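Local coordinates for giding protein-mglB (Thermus thermophilus, PDB 1J3W) that probably acts as a molecular adaptor and guanine nucleotide exchange factor of the Roadblock/LC7 family, perhaps in gliding motility, at residues P54-D57 against T58-T61; L77-A80 against R81-E85; D97-G100 against E101-L105. One frame throughout, in Å; residues are numbered along the deposited sequence.

Along the chain the three contacts come in series, all within the Roadblock/LC7 domain. Contact 1 spans the start of helix 56-69, which packs on strands 31-36 and 41-46, and the two prolines before it. Contact 2 leads from the end of helix 71-76 into strand 84-88, and contact 3 closes the hairpin of strands 93-98 and 103-109. Centres of contacts 1 and 2 lie about 23 Å apart, those of 1 and 3 about 17 Å. Contacts 2 and 3 touch, because strands 84-88 and 93-98 are sheet neighbours; Arg81 NE meets Glu98 OE2 at 3.0 Å in a salt bridge. Contacts 1 and 2 both reach the second subunit and so take part in assembly, whereas contact 3 closes a hairpin inside one chain.

Contact 1 of 3, residues P54-D57 against T58-T61; sequences PPLD and TLAT
Thr61 carries OG1 beside its own backbone N (chi1 -61°), which turns the hydroxyl back up the helix to Asp57. Asp57 itself holds CG between its backbone N and carbonyl carbon (chi1 58°), and this folds OD1 over the amide of the next residue. Thr61 OG1 donates to Asp57 O at 2.8 Å, and Thr61 N reaches the same oxygen at 2.9 Å from the opposite face of the carbonyl plane, so one acceptor is gripped twice. The carboxylate adds a weak bond from Thr58 N to Asp57 OD1, its N-H angle only 128°. These contacts form the first turn of helix 56-69, with Pro55 at the N-cap position: Leu59 N donates to Pro55 O at 3.0 Å, in the carbonyl plane, and Ala60 N to Leu56 O at 2.9 Å. On the side facing strands 31-36 and 41-46, Leu56 CD2 meets Leu59 CD2 at 4.1 Å, and both leucines rest on Leu33. An alanine in place of Thr61 is likely to leave Asp57 O with the backbone amide alone from this residue and to thin the packing of this side chain on Thr58 of the third subunit. Beside the N-cap, Pro55 CB lies 3.6 Å from Thr58 OG1, and both residues pack against Leu76 of the second subunit.

Contact 2 of 3, residues L77-A80 against R81-E85; sequences LGEA and RFQEE
A Schellman motif ends helix 71-76 here, and the chain then runs out through a short loop into strand 84-88, the outermost of this chain's sheet on that side. Gly78, with its positive phi, is the C-prime residue: Glu79 N returns to Ala74 O and Gly78 N to Lys75 O. Across the loop the apolar contact is Leu77 CD1 against Phe82 CZ at 4.1 Å, the methyl meeting the ring at its edge, near the ring plane. Phe82 CB starts out away from the preceding segment, but CG stands beside the backbone N (chi1 -67°) and carries the far end of the ring back to Leu77. The ring also packs on Leu73 and Ala74 of helix 71-76 and meets His87 of the second subunit, so it bridges the helix end and the interface. Bent at chi2 (-77°), the Glu79 side chain crosses that of Gln83 at about a right angle, the carboxylate and amide planes 56° apart; Glu79 OE1 and Gln83 OE1, two acceptors, stay 4.1 Å apart. The buried carboxylate is satisfied instead by main-chain N-H groups of the second subunit, OE1 by Glu90 and OE2 by Arg91 and Met92. Arg81, salt-bridged to Glu98, stretches from CG to NE toward the neighbouring hairpin, where NH2 hydrogen-bonds to the main-chain O of Glu101. Glu84 and Glu85 then pair antiparallel with a strand of the second subunit. A helix closed by a C-prime glycine thus feeds a strand that continues the sheet across a subunit interface, as in Roadblock/LC7 dimers.

Contact 3 of 3, residues D97-G100 against E101-L105; sequences DEAG and EHALL
Asp97 and Leu105 face each other as an antiparallel hydrogen-bonded pair: Asp97 N donates to Leu105 O at 3.0 Å, and Leu105 N to Asp97 O at 2.8 Å, nearly straight at 173°. One step on, Glu98 and Leu104 form a non-hydrogen-bonded pair, with Leu104 CA 3.5 Å from Asp97 O in a CA-H...O contact. The last rung is Ala99 N to Ala103 O at 2.9 Å, with the donor above the carbonyl plane. Water spans the turn beyond it: one molecule donates to Ala99 O and accepts from His102 N, and another donates to both Gly100 O and Ala103 O. In the packing, Leu104 sets CG beside its backbone N (chi1 -60°), which helps bring CD2 back to the Glu98 methylene CG at 4.1 Å; the apolar pair is Ala99 CB and Ala103 CB at 4.2 Å, next to Leu34. Among the charges, Glu98 OE1 and Glu101 OE2 stand 4.1 Å apart, their carboxylate planes 75° apart. Arg81 lies beside both acids and would probably ease the repulsion between them at the hairpin's end.

Contact 1 of 3, residues P54-D57 against T58-T61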
# COMPACT_ATOMS: atom_id res chain seq x y z
N PRO B 54 2.75 -6.30 -21.13
CA PRO B 54 3.60 -6.80 -20.05
C PRO B 54 2.74 -7.89 -19.42
O PRO B 54 1.55 -7.99 -19.73
CB PRO B 54 3.75 -5.57 -19.15
CG PRO B 54 2.45 -4.85 -19.34
CD PRO B 54 2.24 -4.95 -20.84
N PRO B 55 3.32 -8.74 -18.56
CA PRO B 55 2.52 -9.80 -17.94
C PRO B 55 1.22 -9.24 -17.37
O PRO B 55 1.24 -8.47 -16.41
CB PRO B 55 3.45 -10.35 -16.86
CG PRO B 55 4.81 -10.12 -17.44
CD PRO B 55 4.70 -8.74 -18.03
N LEU B 56 0.09 -9.65 -17.93
CA LEU B 56 -1.20 -9.12 -17.48
C LEU B 56 -1.59 -9.54 -16.07
O LEU B 56 -2.27 -8.79 -15.37
CB LEU B 56 -2.30 -9.50 -18.47
CG LEU B 56 -2.17 -8.84 -19.85
CD1 LEU B 56 -3.32 -9.30 -20.72
CD2 LEU B 56 -2.17 -7.33 -19.72
N ASP B 57 -1.17 -10.74 -15.66
CA ASP B 57 -1.50 -11.17 -14.31
C ASP B 57 -0.74 -10.30 -13.31
O ASP B 57 -1.29 -9.91 -12.28
CB ASP B 57 -1.19 -12.67 -14.13
CG ASP B 57 0.26 -13.03 -14.41
OD1 ASP B 57 0.95 -12.35 -15.21
OD2 ASP B 57 0.72 -14.03 -13.82
N THR B 58 0.51 -9.97 -13.62
CA THR B 58 1.30 -9.11 -12.75
C THR B 58 0.69 -7.71 -12.74
O THR B 58 0.59 -7.08 -11.68
CB THR B 58 2.76 -9.04 -13.21
OG1 THR B 58 3.30 -10.37 -13.29
CG2 THR B 58 3.60 -8.22 -12.22
N LEU B 59 0.28 -7.22 -13.91
CA LEU B 59 -0.32 -5.90 -13.99
C LEU B 59 -1.56 -5.84 -13.10
O LEU B 59 -1.74 -4.91 -12.31
CB LEU B 59 -0.72 -5.57 -15.43
CG LEU B 59 -1.54 -4.29 -15.63
CD1 LEU B 59 -0.73 -3.08 -15.16
CD2 LEU B 59 -1.93 -4.14 -17.10
N ALA B 60 -2.42 -6.85 -13.23
CA ALA B 60 -3.65 -6.92 -12.45
C ALA B 60 -3.36 -6.99 -10.95
O ALA B 60 -4.04 -6.35 -10.15
CB ALA B 60 -4.47 -8.13 -12.89
N THR B 61 -2.35 -7.78 -10.58
CA THR B 61 -1.97 -7.91 -9.18
C THR B 61 -1.54 -6.55 -8.63
O THR B 61 -1.97 -6.16 -7.54
CB THR B 61 -0.82 -8.91 -9.01
OG1 THR B 61 -1.24 -10.20 -9.47
CG2 THR B 61 -0.42 -9.01 -7.55

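Contact 2 of 3, residues L77-A80 against R81-E85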
# COMPACT_ATOMS: atom_id res chain seq x y z
N LEU B 77 -9.27 11.79 3.26
CA LEU B 77 -10.02 12.81 2.53
C LEU B 77 -11.53 12.63 2.66
O LEU B 77 -12.30 13.27 1.95
CB LEU B 77 -9.61 12.82 1.05
CG LEU B 77 -8.13 13.14 0.78
CD1 LEU B 77 -7.89 13.17 -0.72
CD2 LEU B 77 -7.77 14.49 1.41
N GLY B 78 -11.95 11.74 3.56
CA GLY B 78 -13.37 11.50 3.78
C GLY B 78 -14.07 10.59 2.80
O GLY B 78 -15.30 10.53 2.76
N GLU B 79 -13.28 9.86 2.00
CA GLU B 79 -13.81 8.94 1.00
C GLU B 79 -13.60 7.49 1.46
O GLU B 79 -12.69 7.21 2.24
CB GLU B 79 -13.06 9.12 -0.32
CG GLU B 79 -13.14 10.50 -0.95
CD GLU B 79 -14.47 10.76 -1.63
OE1 GLU B 79 -15.14 9.78 -2.01
OE2 GLU B 79 -14.82 11.94 -1.80
N ALA B 80 -14.45 6.59 0.99
CA ALA B 80 -14.30 5.18 1.34
C ALA B 80 -13.10 4.67 0.54
O ALA B 80 -12.29 3.88 1.03
CB ALA B 80 -15.55 4.41 0.97
N ARG B 81 -13.01 5.14 -0.70
CA ARG B 81 -11.92 4.76 -1.58
C ARG B 81 -12.01 5.62 -2.84
O ARG B 81 -13.02 6.28 -3.07
CB ARG B 81 -12.00 3.27 -1.94
CG ARG B 81 -13.26 2.87 -2.68
CD ARG B 81 -13.42 1.35 -2.64
NE ARG B 81 -14.49 0.87 -3.51
CZ ARG B 81 -14.93 -0.38 -3.53
NH1 ARG B 81 -14.39 -1.29 -2.72
NH2 ARG B 81 -15.89 -0.74 -4.36
N PHE B 82 -10.94 5.65 -3.62
CA PHE B 82 -10.96 6.42 -4.86
C PHE B 82 -11.62 5.57 -5.92
O PHE B 82 -11.31 4.38 -6.06
CB PHE B 82 -9.54 6.78 -5.28
CG PHE B 82 -8.86 7.74 -4.35
CD1 PHE B 82 -9.36 9.02 -4.16
CD2 PHE B 82 -7.72 7.35 -3.65
CE1 PHE B 82 -8.73 9.91 -3.29
CE2 PHE B 82 -7.09 8.23 -2.78
CZ PHE B 82 -7.59 9.51 -2.60
N GLN B 83 -12.54 6.16 -6.67
CA GLN B 83 -13.24 5.43 -7.71
C GLN B 83 -12.48 5.44 -9.03
O GLN B 83 -12.44 4.44 -9.73
CB GLN B 83 -14.64 6.03 -7.94
CG GLN B 83 -15.68 5.66 -6.88
CD GLN B 83 -15.37 6.24 -5.51
OE1 GLN B 83 -15.10 7.44 -5.38
NE2 GLN B 83 -15.42 5.40 -4.48
N GLU B 84 -11.87 6.58 -9.35
CA GLU B 84 -11.14 6.73 -10.60
C GLU B 84 -9.71 7.19 -10.32
O GLU B 84 -9.49 8.06 -9.49
CB GLU B 84 -11.86 7.76 -11.47
CG GLU B 84 -11.34 7.91 -12.89
CD GLU B 84 -12.14 8.94 -13.67
OE1 GLU B 84 -12.24 10.09 -13.20
OE2 GLU B 84 -12.68 8.60 -14.75
N GLU B 85 -8.75 6.60 -11.02
CA GLU B 85 -7.35 6.96 -10.85
C GLU B 85 -6.62 6.98 -12.18
O GLU B 85 -6.83 6.12 -13.03
CB GLU B 85 -6.64 5.95 -9.93
CG GLU B 85 -7.11 5.95 -8.48
CD GLU B 85 -6.27 5.04 -7.59
OE1 GLU B 85 -5.12 4.71 -7.97
OE2 GLU B 85 -6.74 4.66 -6.50

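Contact 3 of 3, residues D97-G100 against E101-L105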
# COMPACT_ATOMS: atom_id res chain seq x y z
N ASP B 97 -10.77 2.49 -13.14
CA ASP B 97 -12.05 2.98 -12.67
C ASP B 97 -12.87 1.82 -12.13
O ASP B 97 -12.79 0.70 -12.64
CB ASP B 97 -12.81 3.69 -13.80
CG ASP B 97 -14.01 4.48 -13.31
OD1 ASP B 97 -14.05 4.87 -12.12
OD2 ASP B 97 -14.93 4.73 -14.12
N GLU B 98 -13.63 2.07 -11.07
CA GLU B 98 -14.45 1.04 -10.48
C GLU B 98 -15.53 0.57 -11.44
O GLU B 98 -16.19 1.39 -12.09
CB GLU B 98 -15.11 1.54 -9.19
CG GLU B 98 -14.22 1.48 -7.97
CD GLU B 98 -14.96 1.86 -6.70
OE1 GLU B 98 -16.10 1.38 -6.51
OE2 GLU B 98 -14.40 2.63 -5.89
N ALA B 99 -15.70 -0.74 -11.52
CA ALA B 99 -16.73 -1.34 -12.36
C ALA B 99 -17.59 -2.10 -11.37
O ALA B 99 -17.53 -3.32 -11.26
CB ALA B 99 -16.11 -2.30 -13.37
N GLY B 100 -18.40 -1.35 -10.62
CA GLY B 100 -19.23 -1.97 -9.62
C GLY B 100 -18.43 -2.06 -8.34
O GLY B 100 -17.30 -1.58 -8.27
N GLU B 101 -18.99 -2.70 -7.32
CA GLU B 101 -18.32 -2.82 -6.04
C GLU B 101 -17.18 -3.83 -5.97
O GLU B 101 -16.32 -3.72 -5.09
CB GLU B 101 -19.34 -3.15 -4.96
CG GLU B 101 -20.31 -2.02 -4.66
CD GLU B 101 -19.60 -0.77 -4.19
OE1 GLU B 101 -18.90 -0.84 -3.16
OE2 GLU B 101 -19.74 0.28 -4.86
N HIS B 102 -17.14 -4.79 -6.88
CA HIS B 102 -16.10 -5.81 -6.80
C HIS B 102 -15.16 -5.97 -7.98
O HIS B 102 -14.42 -6.95 -8.05
CB HIS B 102 -16.74 -7.17 -6.51
CG HIS B 102 -17.68 -7.15 -5.34
ND1 HIS B 102 -19.02 -6.86 -5.47
CD2 HIS B 102 -17.46 -7.35 -4.02
CE1 HIS B 102 -19.59 -6.89 -4.27
NE2 HIS B 102 -18.66 -7.18 -3.38
N ALA B 103 -15.17 -5.02 -8.91
CA ALA B 103 -14.29 -5.13 -10.07
C ALA B 103 -13.72 -3.78 -10.48
O ALA B 103 -14.20 -2.74 -10.05
CB ALA B 103 -15.03 -5.77 -11.24
N LEU B 104 -12.68 -3.83 -11.31
CA LEU B 104 -12.00 -2.63 -11.77
C LEU B 104 -11.72 -2.71 -13.26
O LEU B 104 -11.31 -3.76 -13.76
CB LEU B 104 -10.66 -2.48 -11.05
CG LEU B 104 -10.66 -2.35 -9.53
CD1 LEU B 104 -9.25 -2.55 -8.99
CD2 LEU B 104 -11.19 -0.99 -9.13
N LEU B 105 -11.93 -1.60 -13.96
CA LEU B 105 -11.62 -1.51 -15.38
C LEU B 105 -10.21 -0.92 -15.44
O LEU B 105 -9.93 0.06 -14.76
CB LEU B 105 -12.57 -0.56 -16.11
CG LEU B 105 -12.07 -0.15 -17.50
CD1 LEU B 105 -12.09 -1.35 -18.45
CD2 LEU B 105 -12.92 0.98 -18.03
O HOH W 1 -18.40 -5.28 -9.49
O HOH W 2 -14.59 -1.86 -7.46